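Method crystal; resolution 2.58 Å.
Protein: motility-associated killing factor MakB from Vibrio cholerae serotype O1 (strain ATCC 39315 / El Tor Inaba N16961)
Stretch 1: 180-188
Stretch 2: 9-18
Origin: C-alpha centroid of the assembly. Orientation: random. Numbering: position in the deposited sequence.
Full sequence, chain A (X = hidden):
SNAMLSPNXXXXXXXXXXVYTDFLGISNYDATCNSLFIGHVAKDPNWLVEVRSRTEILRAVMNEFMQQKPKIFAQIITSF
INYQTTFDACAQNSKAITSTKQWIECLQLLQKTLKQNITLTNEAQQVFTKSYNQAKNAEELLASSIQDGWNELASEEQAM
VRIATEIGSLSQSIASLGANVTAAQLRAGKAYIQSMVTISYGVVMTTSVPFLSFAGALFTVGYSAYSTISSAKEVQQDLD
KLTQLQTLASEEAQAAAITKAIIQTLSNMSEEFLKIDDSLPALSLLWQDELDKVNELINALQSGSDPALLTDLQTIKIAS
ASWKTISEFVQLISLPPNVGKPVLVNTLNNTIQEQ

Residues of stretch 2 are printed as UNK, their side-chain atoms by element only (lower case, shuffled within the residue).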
# COMPACT_ATOMS: atom_id res chain seq x y z
N ASN A 180 -1.76 7.39 10.76
CA ASN A 180 -2.81 6.62 10.11
C ASN A 180 -3.53 7.50 9.10
O ASN A 180 -3.87 8.65 9.39
CB ASN A 180 -3.80 6.07 11.14
CG ASN A 180 -3.24 4.88 11.90
OD1 ASN A 180 -2.46 4.10 11.36
ND2 ASN A 180 -3.65 4.74 13.16
N VAL A 181 -3.74 6.96 7.90
CA VAL A 181 -4.42 7.68 6.83
C VAL A 181 -5.91 7.34 6.90
O VAL A 181 -6.30 6.20 6.66
CB VAL A 181 -3.83 7.33 5.46
CG1 VAL A 181 -4.12 8.45 4.47
CG2 VAL A 181 -2.33 7.06 5.57
N THR A 182 -6.72 8.33 7.24
CA THR A 182 -8.17 8.17 7.34
C THR A 182 -8.86 9.09 6.34
O THR A 182 -8.22 9.83 5.59
CB THR A 182 -8.66 8.46 8.76
OG1 THR A 182 -8.60 9.87 9.01
CG2 THR A 182 -7.79 7.73 9.78
N ALA A 183 -10.20 9.04 6.34
CA ALA A 183 -11.02 9.85 5.44
C ALA A 183 -11.26 11.26 5.97
O ALA A 183 -11.14 12.24 5.22
CB ALA A 183 -12.36 9.16 5.19
N ALA A 184 -11.59 11.38 7.26
CA ALA A 184 -11.78 12.71 7.85
C ALA A 184 -10.50 13.53 7.78
O ALA A 184 -10.56 14.76 7.66
CB ALA A 184 -12.25 12.58 9.30
N GLN A 185 -9.35 12.88 7.86
CA GLN A 185 -8.08 13.59 7.69
C GLN A 185 -7.94 14.12 6.27
O GLN A 185 -7.71 15.32 6.07
CB GLN A 185 -6.91 12.67 8.04
CG GLN A 185 -6.74 12.44 9.53
CD GLN A 185 -6.51 13.73 10.29
OE1 GLN A 185 -5.42 14.31 10.24
NE2 GLN A 185 -7.54 14.19 11.00
N LEU A 186 -8.09 13.25 5.28
CA LEU A 186 -7.89 13.64 3.89
C LEU A 186 -8.95 14.63 3.42
O LEU A 186 -8.63 15.59 2.70
CB LEU A 186 -7.88 12.40 3.00
CG LEU A 186 -6.67 11.47 3.15
CD1 LEU A 186 -6.96 10.11 2.52
CD2 LEU A 186 -5.44 12.10 2.52
N ARG A 187 -10.21 14.43 3.82
CA ARG A 187 -11.25 15.37 3.43
C ARG A 187 -10.99 16.76 4.01
O ARG A 187 -11.29 17.77 3.36
CB ARG A 187 -12.63 14.85 3.86
CG ARG A 187 -13.77 15.84 3.64
CD ARG A 187 -15.14 15.17 3.55
NE ARG A 187 -15.27 14.05 4.49
CZ ARG A 187 -16.43 13.50 4.83
NH1 ARG A 187 -16.47 12.48 5.68
NH2 ARG A 187 -17.57 13.98 4.33
N ALA A 188 -10.41 16.83 5.21
CA ALA A 188 -10.12 18.09 5.86
C ALA A 188 -8.93 18.83 5.25
O ALA A 188 -8.62 19.94 5.70
CB ALA A 188 -9.87 17.87 7.35
N UNK A 9 -22.31 9.86 0.48
CA UNK A 9 -21.01 10.51 0.35
C UNK A 9 -20.08 10.10 1.49
O UNK A 9 -18.87 9.95 1.29
c UNK A 9 -19.87 12.70 -0.15
c UNK A 9 -21.17 12.04 0.29
c UNK A 9 -22.31 12.41 -0.66
N UNK A 10 -20.63 9.91 2.69
CA UNK A 10 -19.81 9.44 3.80
C UNK A 10 -19.32 8.02 3.56
O UNK A 10 -18.12 7.74 3.66
c UNK A 10 -19.89 10.42 6.14
o UNK A 10 -20.56 11.27 6.75
c UNK A 10 -20.59 9.55 5.11
o UNK A 10 -18.66 10.25 6.32
N UNK A 11 -20.24 7.11 3.22
CA UNK A 11 -19.84 5.72 2.98
C UNK A 11 -18.95 5.61 1.74
O UNK A 11 -18.10 4.72 1.68
c UNK A 11 -21.07 4.83 2.82
c UNK A 11 -20.70 3.38 3.06
o UNK A 11 -22.06 5.22 3.78
N UNK A 12 -19.13 6.50 0.77
CA UNK A 12 -18.31 6.47 -0.44
C UNK A 12 -16.87 6.86 -0.13
O UNK A 12 -15.93 6.18 -0.56
c UNK A 12 -18.91 7.39 -1.50
N UNK A 13 -16.67 7.95 0.61
CA UNK A 13 -15.33 8.46 0.88
C UNK A 13 -14.51 7.53 1.76
O UNK A 13 -13.28 7.58 1.72
c UNK A 13 -16.34 10.92 -0.55
c UNK A 13 -15.42 9.84 1.53
c UNK A 13 -15.55 12.34 1.35
c UNK A 13 -15.34 11.04 0.58
N UNK A 14 -15.16 6.67 2.55
CA UNK A 14 -14.41 5.68 3.32
C UNK A 14 -13.88 4.57 2.42
O UNK A 14 -12.76 4.09 2.62
c UNK A 14 -15.66 6.14 5.47
c UNK A 14 -15.29 5.11 4.43
o UNK A 14 -15.50 7.34 5.26
n UNK A 14 -16.16 5.67 6.61
N UNK A 15 -14.66 4.16 1.42
CA UNK A 15 -14.23 3.12 0.50
C UNK A 15 -13.14 3.63 -0.43
O UNK A 15 -12.28 2.87 -0.86
c UNK A 15 -15.41 2.59 -0.32
c UNK A 15 -16.55 2.06 0.53
c UNK A 15 -19.12 0.64 0.93
se UNK A 15 -17.78 0.91 -0.46
N UNK A 16 -13.20 4.93 -0.75
CA UNK A 16 -12.09 5.56 -1.46
C UNK A 16 -10.82 5.55 -0.62
O UNK A 16 -9.73 5.28 -1.14
c UNK A 16 -12.25 6.32 -4.28
c UNK A 16 -14.48 7.06 -3.37
c UNK A 16 -12.46 6.99 -1.86
c UNK A 16 -12.97 7.22 -3.29
N UNK A 17 -10.94 5.84 0.67
CA UNK A 17 -9.76 5.83 1.53
C UNK A 17 -9.22 4.42 1.71
O UNK A 17 -8.00 4.22 1.72
c UNK A 17 -9.01 6.20 3.91
c UNK A 17 -10.11 6.47 2.88
o UNK A 17 -10.26 7.89 2.71
N UNK A 18 -10.10 3.43 1.84
CA UNK A 18 -9.65 2.07 2.08
C UNK A 18 -8.88 1.51 0.88
O UNK A 18 -7.93 0.75 1.07
c UNK A 18 -10.83 1.17 2.43
o UNK A 18 -10.56 1.99 4.64
o UNK A 18 -11.94 0.32 4.36
c UNK A 18 -11.14 1.16 3.92

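Position 9 carries three side-chain carbons, one bonded to CA and bearing the other two. This fork at CB, without a heteroatom, identifies Val9; its side chain makes no contact with stretch 1.

Position 10 has two carbons, the second holding two oxygens: a carboxylate one carbon from CA, hence Asp10. Its CA-to-CB bond points sideways, yet the end of the side chain comes nearer, and Arg187 NH1 lies 3.2 Å from Asp10 OD1. The N-H...O angle of 151° supports a hydrogen bond within a salt bridge.

At position 11 the first carbon bears one oxygen and one carbon, the pattern of Thr11, which is out of reach of stretch 1. Position 12 has a single carbon, so it is Ala12, buried but likewise remote.

Position 13 shows four carbons forked at the second. That is the leucine skeleton, and Leu13 points toward stretch 1. Its CD2 sits 3.6 Å from Arg187 NE, over one face of the guanidinium, whereas Asp10 OD1 lies at the edge, near the plane where the N-H bonds are directed.

Position 14 has two carbons, the second bearing one oxygen and one nitrogen: a short amide, Asn14. Its CA-to-CB bond points sideways, but the end of the side chain comes nearer and lies beside Ala183.

Position 15 runs unbranched through two carbons, a selenium and a terminal carbon, which marks selenomethionine at Met15; it makes no contact here. Position 16 repeats the four-carbon chain forked at its second atom. Leu16 is buried, but not against stretch 1.

At position 17 one carbon again bears an oxygen and a carbon, giving Thr17. Its OG1 is 3.4 Å from Ala183 CA and donates to Leu13 O at 3.2 Å, satisfying the hydroxyl within its own helix. Thr17 CG2 packs 3.8 Å from Thr182 C. Position 18 has two carbons, the second with two oxygens; Asp18 makes no contact with stretch 1.

The contact joins two helices whose directions differ by 96°, with axes 9.9 Å apart at closest approach. Ala183 and Thr17 approach to 5.7 Å between CA atoms, and the small CB of Ala183 lies 3.5 Å from Thr17 OG1. Thr182 caps the N terminus of the first helix through a weak bond from Gln185 N to Thr182 OG1 (3.3 Å, 156°). One turn beyond Ala183, Arg187 reaches toward the second helix, packing on Leu13 and pairing with Asp10. Close packing is thus joined to an exposed charge pair, burying 342 Å² in total.

Stretch 2, residues 9-18: VDTALNMLTD
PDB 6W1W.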